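PDB 2HR2: DUF3856 domain-containing protein from Chlorobium tepidum, which is of unknown function but folds as a TPR-like alpha-alpha superhelix, a scaffold that in many relatives binds proteins or peptides. Local coordinates for residues K82-F87 with I102-S107; G91-N94 with L100-S103; A111-G116 with P123-V128; E130-R135 with P140-M145. All blocks are in the same frame, centred on the assembly; numbering follows the deposited sequence.

Interaction 1. Residues K82-F87 with I102-S107; sequences KALHYF and ISAVYS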
loop_
_atom_site.group_PDB
_atom_site.type_symbol
_atom_site.label_atom_id
_atom_site.label_comp_id
_atom_site.label_asym_id
_atom_site.label_seq_id
_atom_site.Cartn_x
_atom_site.Cartn_y
_atom_site.Cartn_z
ATOM N N LYS A 82 7.240 -2.815 4.722
ATOM C CA LYS A 82 6.717 -2.634 6.078
ATOM C C LYS A 82 5.229 -2.993 6.146
ATOM O O LYS A 82 4.771 -3.551 7.141
ATOM C CB LYS A 82 7.015 -1.229 6.631
ATOM C CG LYS A 82 8.501 -1.033 7.000
ATOM C CD LYS A 82 8.772 0.263 7.758
ATOM N N ALA A 83 4.481 -2.707 5.086
ATOM C CA ALA A 83 3.066 -3.073 5.037
ATOM C C ALA A 83 2.902 -4.585 4.899
ATOM O O ALA A 83 2.067 -5.192 5.572
ATOM C CB ALA A 83 2.369 -2.364 3.889
ATOM N N LEU A 84 3.709 -5.186 4.030
ATOM C CA LEU A 84 3.651 -6.624 3.789
ATOM C C LEU A 84 4.096 -7.454 4.992
ATOM O O LEU A 84 3.638 -8.585 5.160
ATOM C CB LEU A 84 4.468 -6.979 2.547
ATOM C CG LEU A 84 3.916 -6.403 1.240
ATOM C CD1 LEU A 84 4.931 -6.526 0.114
ATOM C CD2 LEU A 84 2.597 -7.064 0.850
ATOM N N HIS A 85 4.976 -6.902 5.827
ATOM C CA HIS A 85 5.415 -7.590 7.045
ATOM C C HIS A 85 4.197 -7.871 7.929
ATOM O O HIS A 85 4.121 -8.909 8.577
ATOM C CB HIS A 85 6.458 -6.756 7.805
ATOM C CG HIS A 85 7.009 -7.430 9.027
ATOM N ND1 HIS A 85 7.999 -8.388 8.967
ATOM C CD2 HIS A 85 6.726 -7.266 10.341
ATOM C CE1 HIS A 85 8.291 -8.797 10.189
ATOM N NE2 HIS A 85 7.535 -8.130 11.042
ATOM N N TYR A 86 3.242 -6.940 7.935
ATOM C CA TYR A 86 1.997 -7.099 8.685
ATOM C C TYR A 86 1.005 -8.016 7.966
ATOM O O TYR A 86 0.464 -8.940 8.572
ATOM C CB TYR A 86 1.343 -5.733 8.939
ATOM C CG TYR A 86 -0.007 -5.817 9.622
ATOM C CD1 TYR A 86 -0.104 -5.995 10.999
ATOM C CD2 TYR A 86 -1.190 -5.710 8.890
ATOM C CE1 TYR A 86 -1.339 -6.072 11.628
ATOM C CE2 TYR A 86 -2.430 -5.786 9.511
ATOM C CZ TYR A 86 -2.495 -5.967 10.882
ATOM O OH TYR A 86 -3.715 -6.038 11.511
ATOM N N PHE A 87 0.760 -7.755 6.683
ATOM C CA PHE A 87 -0.221 -8.539 5.923
ATOM C C PHE A 87 0.124 -10.025 5.790
ATOM O O PHE A 87 -0.775 -10.865 5.791
ATOM C CB PHE A 87 -0.479 -7.938 4.535
ATOM C CG PHE A 87 -1.165 -6.599 4.563
ATOM C CD1 PHE A 87 -2.415 -6.454 5.146
ATOM C CD2 PHE A 87 -0.588 -5.497 3.952
ATOM C CE1 PHE A 87 -3.053 -5.225 5.156
ATOM C CE2 PHE A 87 -1.225 -4.264 3.956
ATOM C CZ PHE A 87 -2.460 -4.130 4.557
ATOM N N ILE A 102 -3.240 -6.249 -1.588
ATOM C CA ILE A 102 -2.987 -6.339 -3.025
ATOM C C ILE A 102 -2.244 -5.098 -3.516
ATOM O O ILE A 102 -1.303 -5.204 -4.304
ATOM C CB ILE A 102 -4.306 -6.550 -3.826
ATOM C CG1 ILE A 102 -4.894 -7.933 -3.525
ATOM C CG2 ILE A 102 -4.055 -6.429 -5.341
ATOM C CD1 ILE A 102 -6.258 -8.184 -4.123
ATOM N N SER A 103 -2.665 -3.933 -3.038
ATOM C CA SER A 103 -2.022 -2.670 -3.383
ATOM C C SER A 103 -0.532 -2.675 -3.027
ATOM O O SER A 103 0.303 -2.256 -3.826
ATOM C CB SER A 103 -2.727 -1.516 -2.656
ATOM O OG SER A 103 -2.031 -0.289 -2.815
ATOM N N ALA A 104 -0.211 -3.143 -1.825
ATOM C CA ALA A 104 1.174 -3.197 -1.359
ATOM C C ALA A 104 2.038 -4.135 -2.200
ATOM O O ALA A 104 3.201 -3.835 -2.468
ATOM C CB ALA A 104 1.220 -3.610 0.101
ATOM N N VAL A 105 1.469 -5.265 -2.609
ATOM C CA VAL A 105 2.180 -6.234 -3.444
ATOM C C VAL A 105 2.438 -5.615 -4.820
ATOM O O VAL A 105 3.516 -5.781 -5.389
ATOM C CB VAL A 105 1.387 -7.566 -3.560
ATOM C CG1 VAL A 105 2.066 -8.552 -4.493
ATOM C CG2 VAL A 105 1.229 -8.208 -2.199
ATOM N N TYR A 106 1.444 -4.897 -5.337
ATOM C CA TYR A 106 1.550 -4.221 -6.622
ATOM C C TYR A 106 2.599 -3.120 -6.562
ATOM O O TYR A 106 3.426 -3.012 -7.463
ATOM C CB TYR A 106 0.189 -3.661 -7.013
ATOM C CG TYR A 106 0.146 -2.979 -8.358
ATOM C CD1 TYR A 106 0.340 -3.702 -9.531
ATOM C CD2 TYR A 106 -0.142 -1.623 -8.460
ATOM C CE1 TYR A 106 0.280 -3.085 -10.768
ATOM C CE2 TYR A 106 -0.198 -1.003 -9.686
ATOM C CZ TYR A 106 0.011 -1.735 -10.838
ATOM O OH TYR A 106 -0.062 -1.109 -12.061
ATOM N N SER A 107 2.575 -2.319 -5.499
ATOM C CA SER A 107 3.578 -1.270 -5.302
ATOM C C SER A 107 4.989 -1.860 -5.259
ATOM O O SER A 107 5.922 -1.291 -5.829
ATOM C CB SER A 107 3.313 -0.496 -4.001
ATOM O OG SER A 107 2.111 0.254 -4.050
#
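The Phe87 ring borders this contact, its CE2 4.6 Å from Ala104 CB, and it meets the indole of Trp101, the planes about 15° apart; that indole also touches Leu84. The touches across the two segments are all aliphatic. Leu84 holds CG anti to its carbonyl carbon (chi1 -65°), which sends the isobutyl group across to helix 97-114; there its CD2 rests 3.8 Å from Ala104 CB. The same methyl meets Val105 CG2 at 3.5 Å, the branch of the valine that lies beside the backbone N, and the two side chains cross at about a right angle. One residue earlier, Ala83 CB faces Ala104 CB at 4.1 Å, small against small. Cutting Leu84 back to an alanine is likely to open a gap beside Ala104 and Trp101 and leave Val105 CG2 without its methyl partner. The helix axes pass 9.5 Å apart, their directions 137° apart, nearer antiparallel than parallel, as in the helical hairpins of TPR-like folds. Val105 also packs on Glu124, Val128 and Met131 of helix 118-134, while Tyr86 reaches back to Ala53 and Ala57 of helix 52-69.

Interaction 2. Residues G91-N94 with L100-S103; sequences GELN and LWIS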
loop_
_atom_site.group_PDB
_atom_site.type_symbol
_atom_site.label_atom_id
_atom_site.label_comp_id
_atom_site.label_asym_id
_atom_site.label_seq_id
_atom_site.Cartn_x
_atom_site.Cartn_y
_atom_site.Cartn_z
ATOM N N GLY A 91 -2.804 -10.691 7.879
ATOM C CA GLY A 91 -3.696 -10.216 6.817
ATOM C C GLY A 91 -4.824 -11.167 6.455
ATOM O O GLY A 91 -4.667 -12.388 6.527
ATOM N N GLU A 92 -5.960 -10.588 6.064
ATOM C CA GLU A 92 -7.144 -11.339 5.629
ATOM C C GLU A 92 -7.558 -10.836 4.238
ATOM O O GLU A 92 -8.067 -9.723 4.087
ATOM C CB GLU A 92 -8.260 -11.231 6.671
ATOM C CG GLU A 92 -7.914 -12.034 7.944
ATOM C CD GLU A 92 -9.002 -12.033 9.001
ATOM O OE1 GLU A 92 -9.807 -11.078 9.042
ATOM O OE2 GLU A 92 -9.032 -12.987 9.809
ATOM N N LEU A 93 -7.311 -11.670 3.230
ATOM C CA LEU A 93 -7.546 -11.312 1.830
ATOM C C LEU A 93 -8.998 -10.990 1.470
ATOM O O LEU A 93 -9.240 -10.109 0.651
ATOM C CB LEU A 93 -7.019 -12.423 0.908
ATOM C CG LEU A 93 -7.049 -12.194 -0.609
ATOM C CD1 LEU A 93 -6.285 -10.936 -0.993
ATOM C CD2 LEU A 93 -6.484 -13.397 -1.344
ATOM N N ASN A 94 -9.956 -11.686 2.078
ATOM C CA ASN A 94 -11.374 -11.469 1.759
ATOM C C ASN A 94 -12.099 -10.389 2.569
ATOM O O ASN A 94 -13.322 -10.355 2.577
ATOM C CB ASN A 94 -12.129 -12.799 1.823
ATOM C CG ASN A 94 -11.687 -13.764 0.748
ATOM O OD1 ASN A 94 -11.351 -13.360 -0.363
ATOM N ND2 ASN A 94 -11.700 -15.050 1.064
ATOM N N LEU A 100 -5.906 -3.334 0.336
ATOM C CA LEU A 100 -4.627 -2.696 0.650
ATOM C C LEU A 100 -3.464 -3.697 0.584
ATOM O O LEU A 100 -2.342 -3.304 0.285
ATOM C CB LEU A 100 -4.679 -1.991 2.011
ATOM C CG LEU A 100 -5.610 -0.773 2.093
ATOM C CD1 LEU A 100 -5.696 -0.234 3.514
ATOM C CD2 LEU A 100 -5.161 0.331 1.137
ATOM N N TRP A 101 -3.730 -4.972 0.867
ATOM C CA TRP A 101 -2.704 -6.012 0.773
ATOM C C TRP A 101 -2.265 -6.084 -0.691
ATOM O O TRP A 101 -1.077 -5.977 -0.994
ATOM C CB TRP A 101 -3.265 -7.373 1.195
ATOM C CG TRP A 101 -2.248 -8.473 1.418
ATOM C CD1 TRP A 101 -0.936 -8.495 1.027
ATOM C CD2 TRP A 101 -2.512 -9.764 1.982
ATOM N NE1 TRP A 101 -0.356 -9.689 1.380
ATOM C CE2 TRP A 101 -1.304 -10.490 1.956
ATOM C CE3 TRP A 101 -3.651 -10.366 2.533
ATOM C CZ2 TRP A 101 -1.200 -11.781 2.454
ATOM C CZ3 TRP A 101 -3.545 -11.651 3.031
ATOM C CH2 TRP A 101 -2.328 -12.346 2.987
ATOM N N ILE A 102 -3.240 -6.249 -1.588
ATOM C CA ILE A 102 -2.987 -6.339 -3.025
ATOM C C ILE A 102 -2.244 -5.098 -3.516
ATOM O O ILE A 102 -1.303 -5.204 -4.304
ATOM C CB ILE A 102 -4.306 -6.550 -3.826
ATOM C CG1 ILE A 102 -4.894 -7.933 -3.525
ATOM C CG2 ILE A 102 -4.055 -6.429 -5.341
ATOM C CD1 ILE A 102 -6.258 -8.184 -4.123
ATOM N N SER A 103 -2.665 -3.933 -3.038
ATOM C CA SER A 103 -2.022 -2.670 -3.383
ATOM C C SER A 103 -0.532 -2.675 -3.027
ATOM O O SER A 103 0.303 -2.256 -3.826
ATOM C CB SER A 103 -2.727 -1.516 -2.656
ATOM O OG SER A 103 -2.031 -0.289 -2.815
#
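From Gly91 to Glu92 the backbone is extended, then turns into helical angles at Leu93 (phi/psi -62°/-36°), and this bent strip of main chain passes the outer rim of the Trp101 indole. Trp101 CZ3 is the meeting point: Gly91 C lies 3.7 Å from it, approaching obliquely, and Gly91, with no side chain of its own, lets its backbone come up to the ring. Further along, Leu93 N stands at the edge, near the plane of the indole, 3.8 Å from Trp101 CZ3. The tryptophan reaches this loop because its CG is anti to its backbone N (chi1 -168°). Leu93 adds two apolar touches: its CB is 4.1 Å from Trp101 CZ3, and its CD1 is 4.2 Å from Ile102 CG1, the leucine and isoleucine crossing at about a right angle. Putting an alanine in place of Trp101 would probably leave a gap beside the 91-93 backbone and strip Leu93 CB of its aromatic partner, so that the loop would be less firmly held. Glu92 N is hydrogen-bonded to Glu97 OE1, a second tie between this loop and the start of helix 97-114. The indole also touches Asn88 of helix 73-90 and Met131 of helix 118-134, and from the loop itself Leu93 packs on Met131 and Glu134 of that last helix.

Interaction 3. Residues A111-G116 with P123-V128; sequences ALDGLG and PEFKKV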
loop_
_atom_site.group_PDB
_atom_site.type_symbol
_atom_site.label_atom_id
_atom_site.label_comp_id
_atom_site.label_asym_id
_atom_site.label_seq_id
_atom_site.Cartn_x
_atom_site.Cartn_y
_atom_site.Cartn_z
ATOM N N ALA A 111 8.010 -1.028 -7.755
ATOM C CA ALA A 111 9.247 -0.511 -7.183
ATOM C C ALA A 111 10.450 -1.333 -7.629
ATOM O O ALA A 111 11.455 -0.776 -8.066
ATOM C CB ALA A 111 9.157 -0.477 -5.665
ATOM N N LEU A 112 10.344 -2.654 -7.514
ATOM C CA LEU A 112 11.414 -3.549 -7.941
ATOM C C LEU A 112 11.713 -3.362 -9.421
ATOM O O LEU A 112 12.871 -3.350 -9.829
ATOM C CB LEU A 112 11.034 -5.008 -7.684
ATOM C CG LEU A 112 10.993 -5.452 -6.222
ATOM C CD1 LEU A 112 10.263 -6.778 -6.081
ATOM C CD2 LEU A 112 12.402 -5.534 -5.638
ATOM N N ASP A 113 10.657 -3.207 -10.213
ATOM C CA ASP A 113 10.789 -3.013 -11.651
ATOM C C ASP A 113 11.481 -1.674 -11.935
ATOM O O ASP A 113 12.394 -1.600 -12.765
ATOM C CB ASP A 113 9.406 -3.070 -12.296
ATOM C CG ASP A 113 9.450 -3.094 -13.814
ATOM O OD1 ASP A 113 10.548 -3.221 -14.396
ATOM O OD2 ASP A 113 8.361 -3.000 -14.426
ATOM N N GLY A 114 11.059 -0.630 -11.225
ATOM C CA GLY A 114 11.650 0.700 -11.364
ATOM C C GLY A 114 13.121 0.774 -10.972
ATOM O O GLY A 114 13.858 1.614 -11.479
ATOM N N LEU A 115 13.544 -0.104 -10.065
ATOM C CA LEU A 115 14.936 -0.175 -9.623
ATOM C C LEU A 115 15.791 -1.088 -10.509
ATOM O O LEU A 115 16.972 -1.286 -10.234
ATOM C CB LEU A 115 14.996 -0.662 -8.171
ATOM C CG LEU A 115 14.380 0.274 -7.125
ATOM C CD1 LEU A 115 14.186 -0.453 -5.808
ATOM C CD2 LEU A 115 15.227 1.526 -6.940
ATOM N N GLY A 116 15.203 -1.644 -11.567
ATOM C CA GLY A 116 15.929 -2.524 -12.486
ATOM C C GLY A 116 16.093 -3.951 -11.992
ATOM O O GLY A 116 16.919 -4.691 -12.515
ATOM N N PRO A 123 7.867 -12.381 -10.440
ATOM C CA PRO A 123 7.013 -13.175 -9.554
ATOM C C PRO A 123 6.018 -12.349 -8.728
ATOM O O PRO A 123 4.950 -12.861 -8.407
ATOM C CB PRO A 123 8.009 -13.922 -8.658
ATOM C CG PRO A 123 9.311 -13.265 -8.860
ATOM C CD PRO A 123 9.296 -12.647 -10.207
ATOM N N GLU A 124 6.352 -11.099 -8.391
ATOM C CA GLU A 124 5.418 -10.236 -7.654
ATOM C C GLU A 124 4.235 -9.828 -8.522
ATOM O O GLU A 124 3.114 -9.767 -8.025
ATOM C CB GLU A 124 6.113 -9.008 -7.072
ATOM C CG GLU A 124 6.943 -9.329 -5.841
ATOM C CD GLU A 124 6.103 -9.553 -4.578
ATOM O OE1 GLU A 124 5.254 -8.698 -4.267
ATOM O OE2 GLU A 124 6.322 -10.555 -3.869
ATOM N N PHE A 125 4.481 -9.540 -9.804
ATOM C CA PHE A 125 3.381 -9.225 -10.729
ATOM C C PHE A 125 2.454 -10.429 -10.897
ATOM O O PHE A 125 1.243 -10.260 -11.008
ATOM C CB PHE A 125 3.877 -8.769 -12.105
ATOM C CG PHE A 125 4.363 -7.347 -12.143
ATOM C CD1 PHE A 125 3.479 -6.298 -11.949
ATOM C CD2 PHE A 125 5.687 -7.055 -12.426
ATOM C CE1 PHE A 125 3.911 -4.979 -12.002
ATOM C CE2 PHE A 125 6.126 -5.736 -12.487
ATOM C CZ PHE A 125 5.235 -4.698 -12.273
ATOM N N LYS A 126 3.027 -11.632 -10.926
ATOM C CA LYS A 126 2.236 -12.859 -11.008
ATOM C C LYS A 126 1.380 -12.995 -9.743
ATOM O O LYS A 126 0.213 -13.373 -9.822
ATOM C CB LYS A 126 3.138 -14.092 -11.167
ATOM C CG LYS A 126 2.400 -15.392 -11.511
ATOM C CD LYS A 126 3.347 -16.607 -11.606
ATOM N N LYS A 127 1.967 -12.674 -8.587
ATOM C CA LYS A 127 1.279 -12.755 -7.294
ATOM C C LYS A 127 0.081 -11.805 -7.238
ATOM O O LYS A 127 -0.939 -12.139 -6.637
ATOM C CB LYS A 127 2.270 -12.454 -6.150
ATOM C CG LYS A 127 1.734 -12.582 -4.716
ATOM C CD LYS A 127 1.474 -14.028 -4.293
ATOM C CE LYS A 127 0.926 -14.089 -2.861
ATOM N NZ LYS A 127 0.650 -15.479 -2.400
ATOM N N VAL A 128 0.209 -10.629 -7.856
ATOM C CA VAL A 128 -0.887 -9.663 -7.898
ATOM C C VAL A 128 -2.083 -10.277 -8.622
ATOM O O VAL A 128 -3.209 -10.209 -8.131
ATOM C CB VAL A 128 -0.483 -8.323 -8.577
ATOM C CG1 VAL A 128 -1.696 -7.428 -8.784
ATOM C CG2 VAL A 128 0.549 -7.582 -7.745
#
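Asp113 and Phe125 form the more distinctive of two touches between helix 97-114 and helix 118-134. The aspartate has CG anti to its backbone N (chi1 -171°), a conformation that carries the carboxylate out toward the neighbouring helix, where OD2 lies 4.0 Å from Phe125 CE2. Phe125 CZ is almost as near to the same oxygen, at 4.2 Å. The carboxylate and ring planes stand 89° apart, and the oxygen approaches the ring obliquely. Phe125 itself has CG beside its backbone N, and although its CB does not point straight at helix 97-114, the ring reaches closer to it. The second touch is aliphatic. Leu112 CD1 meets Glu124 CG at 4.2 Å, so it is the methylene part of the glutamate that packs here; a bend at chi2 (-76°) turns its carboxylate aside, to a long, weak ion pair with Arg108. Just beyond, the helix carrying Leu112 and Asp113 ends in a Schellman motif, Gly116 having positive phi and its N bonded to Asp113 O at 3.1 Å. The acid's main polar partner lies on a third helix: Asp113 OD2 makes a salt bridge with NE of Arg152, whose side chain also touches Phe125. The charge set beside the phenyl ring is therefore compensated, which would probably keep the carboxylate ionised, and acid, base and aromatic ring together join helices 97-114, 118-134 and 142-157.

Interaction 4. Residues E130-R135 with P140-M145; sequences EMIEER and PGKERM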
loop_
_atom_site.group_PDB
_atom_site.type_symbol
_atom_site.label_atom_id
_atom_site.label_comp_id
_atom_site.label_asym_id
_atom_site.label_seq_id
_atom_site.Cartn_x
_atom_site.Cartn_y
_atom_site.Cartn_z
ATOM N N GLU A 130 -2.682 -13.506 -9.156
ATOM C CA GLU A 130 -3.166 -14.648 -8.376
ATOM C C GLU A 130 -4.066 -14.217 -7.213
ATOM O O GLU A 130 -5.099 -14.836 -6.961
ATOM C CB GLU A 130 -1.995 -15.507 -7.878
ATOM C CG GLU A 130 -1.316 -16.316 -8.993
ATOM C CD GLU A 130 -0.092 -17.101 -8.521
ATOM O OE1 GLU A 130 0.702 -16.565 -7.715
ATOM O OE2 GLU A 130 0.092 -18.253 -8.976
HETATM N N MSE A 131 -3.688 -13.144 -6.524
HETATM C CA MSE A 131 -4.483 -12.637 -5.400
HETATM C C MSE A 131 -5.824 -12.060 -5.838
HETATM O O MSE A 131 -6.824 -12.221 -5.143
HETATM C CB MSE A 131 -3.700 -11.599 -4.600
HETATM C CG MSE A 131 -2.536 -12.199 -3.836
HETATM SE SE MSE A 131 -1.357 -10.865 -3.086
HETATM C CE MSE A 131 -2.543 -10.086 -1.756
ATOM N N ILE A 132 -5.840 -11.388 -6.985
ATOM C CA ILE A 132 -7.077 -10.832 -7.531
ATOM C C ILE A 132 -8.057 -11.966 -7.855
ATOM O O ILE A 132 -9.259 -11.844 -7.596
ATOM C CB ILE A 132 -6.806 -9.955 -8.776
ATOM C CG1 ILE A 132 -6.083 -8.675 -8.358
ATOM C CG2 ILE A 132 -8.110 -9.579 -9.483
ATOM C CD1 ILE A 132 -5.511 -7.883 -9.507
ATOM N N GLU A 133 -7.548 -13.058 -8.422
ATOM C CA GLU A 133 -8.387 -14.220 -8.715
ATOM C C GLU A 133 -8.928 -14.821 -7.430
ATOM O O GLU A 133 -10.124 -15.072 -7.304
ATOM C CB GLU A 133 -7.604 -15.320 -9.417
ATOM C CG GLU A 133 -7.172 -15.020 -10.814
ATOM C CD GLU A 133 -6.319 -16.132 -11.359
ATOM O OE1 GLU A 133 -5.167 -15.849 -11.743
ATOM O OE2 GLU A 133 -6.776 -17.297 -11.351
ATOM N N GLU A 134 -8.017 -15.048 -6.487
ATOM C CA GLU A 134 -8.325 -15.674 -5.207
ATOM C C GLU A 134 -9.342 -14.888 -4.387
ATOM O O GLU A 134 -10.213 -15.473 -3.754
ATOM C CB GLU A 134 -7.026 -15.824 -4.404
ATOM C CG GLU A 134 -7.082 -16.848 -3.278
ATOM C CD GLU A 134 -5.751 -16.997 -2.541
ATOM O OE1 GLU A 134 -4.882 -16.101 -2.650
ATOM O OE2 GLU A 134 -5.578 -18.020 -1.844
ATOM N N ARG A 135 -9.233 -13.566 -4.411
ATOM C CA ARG A 135 -10.118 -12.718 -3.628
ATOM C C ARG A 135 -11.571 -12.751 -4.104
ATOM O O ARG A 135 -11.858 -12.471 -5.270
ATOM C CB ARG A 135 -9.594 -11.274 -3.614
ATOM C CG ARG A 135 -10.361 -10.349 -2.671
ATOM C CD ARG A 135 -9.704 -8.982 -2.510
ATOM N NE ARG A 135 -10.321 -8.241 -1.407
ATOM C CZ ARG A 135 -11.484 -7.599 -1.472
ATOM N NH1 ARG A 135 -12.188 -7.567 -2.588
ATOM N NH2 ARG A 135 -11.957 -6.977 -0.407
ATOM N N PRO A 140 -11.478 -2.746 -6.759
ATOM C CA PRO A 140 -11.348 -1.581 -7.636
ATOM C C PRO A 140 -9.945 -1.423 -8.186
ATOM O O PRO A 140 -8.965 -1.620 -7.460
ATOM C CB PRO A 140 -11.677 -0.404 -6.715
ATOM C CG PRO A 140 -12.563 -0.973 -5.685
ATOM C CD PRO A 140 -12.087 -2.387 -5.465
ATOM N N GLY A 141 -9.860 -1.084 -9.468
ATOM C CA GLY A 141 -8.581 -0.899 -10.147
ATOM C C GLY A 141 -7.898 -2.187 -10.572
ATOM O O GLY A 141 -6.742 -2.156 -10.993
ATOM N N LYS A 142 -8.603 -3.315 -10.478
ATOM C CA LYS A 142 -8.028 -4.614 -10.841
ATOM C C LYS A 142 -7.630 -4.705 -12.306
ATOM O O LYS A 142 -6.643 -5.350 -12.637
ATOM C CB LYS A 142 -8.975 -5.774 -10.504
ATOM C CG LYS A 142 -10.308 -5.772 -11.251
ATOM C CD LYS A 142 -11.167 -6.952 -10.856
ATOM C CE LYS A 142 -12.460 -6.968 -11.635
ATOM N NZ LYS A 142 -13.202 -8.233 -11.402
ATOM N N GLU A 143 -8.386 -4.052 -13.180
ATOM C CA GLU A 143 -8.102 -4.109 -14.614
ATOM C C GLU A 143 -6.789 -3.387 -14.911
ATOM O O GLU A 143 -5.960 -3.891 -15.667
ATOM C CB GLU A 143 -9.247 -3.545 -15.465
ATOM C CG GLU A 143 -10.587 -4.275 -15.292
ATOM C CD GLU A 143 -11.388 -3.843 -14.069
ATOM O OE1 GLU A 143 -10.917 -2.983 -13.281
ATOM O OE2 GLU A 143 -12.504 -4.379 -13.898
ATOM N N ARG A 144 -6.602 -2.222 -14.297
ATOM C CA ARG A 144 -5.376 -1.447 -14.457
ATOM C C ARG A 144 -4.162 -2.257 -14.037
ATOM O O ARG A 144 -3.184 -2.323 -14.768
ATOM C CB ARG A 144 -5.438 -0.182 -13.599
ATOM C CG ARG A 144 -4.164 0.666 -13.576
ATOM C CD ARG A 144 -4.307 1.854 -12.633
ATOM N NE ARG A 144 -5.409 2.726 -13.027
ATOM C CZ ARG A 144 -5.340 3.656 -13.979
ATOM N NH1 ARG A 144 -4.219 3.854 -14.675
ATOM N NH2 ARG A 144 -6.420 4.387 -14.266
HETATM N N MSE A 145 -4.238 -2.854 -12.849
HETATM C CA MSE A 145 -3.143 -3.648 -12.297
HETATM C C MSE A 145 -2.813 -4.890 -13.123
HETATM O O MSE A 145 -1.645 -5.159 -13.403
HETATM C CB MSE A 145 -3.455 -4.071 -10.857
HETATM C CG MSE A 145 -3.411 -2.935 -9.854
HETATM SE SE MSE A 145 -3.633 -3.532 -7.996
HETATM C CE MSE A 145 -5.554 -3.904 -8.002
#
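Ile132 lies against the base of Lys142, and both of its branches take part. Its CG2, anti to the backbone N, comes to 4.0 Å from Lys142 CB, and the CD1 end of the longer branch reaches the same carbon at 4.2 Å. The two side chains cross obliquely. Only the root of the lysine is used: CG sits between the backbone N and the carbonyl carbon (chi1 63°), and the extended chain beyond it carries the amino group away from helix 118-134. One turn further along, Met145, modelled as selenomethionine and with its CB pointing toward helix 118-134, ends with CE 4.3 Å from Ile132 CD1. Ile132 thus touches two residues, Lys142 and Met145, one turn apart on the facing helix. Gly141, with positive phi, holds the N-cap position of that helix, and its O receives the Met145 N-H at 3.2 Å. Just past the end of helix 118-134, Arg135 bonds through NH2 to Gln95 O, in the loop between helices 73-90 and 97-114. Two successive helices joined by a short loop and packed through apolar parts of their side chains near their connection make a helical hairpin, the kind of unit from which TPR-like alpha-alpha superhelices are built.

In the fold
Interaction 1 is the buried one, about 5 Å from the chain centre to its own centre, and purely aliphatic; interactions 2 and 4 lie at the surface, and interaction 3 is partly buried. Helix 97-114 serves interactions 1, 2 and 3, and helix 118-134 serves 3 and 4, so the set follows consecutive helices along the superhelix. Interactions 1 and 2 share Ile102 and Ser103 and touch, with centres about 8 Å apart. Chemistry changes with place: methyl packing in the core, an aromatic rim against loop backbone in interaction 2, a carboxylate beside a ring in 3, and apolar parts of partly exposed residues in 4. Met131, next to Ile132 on helix 118-134, packs on Ile102, Val105 and Trp101 of the first two contacts.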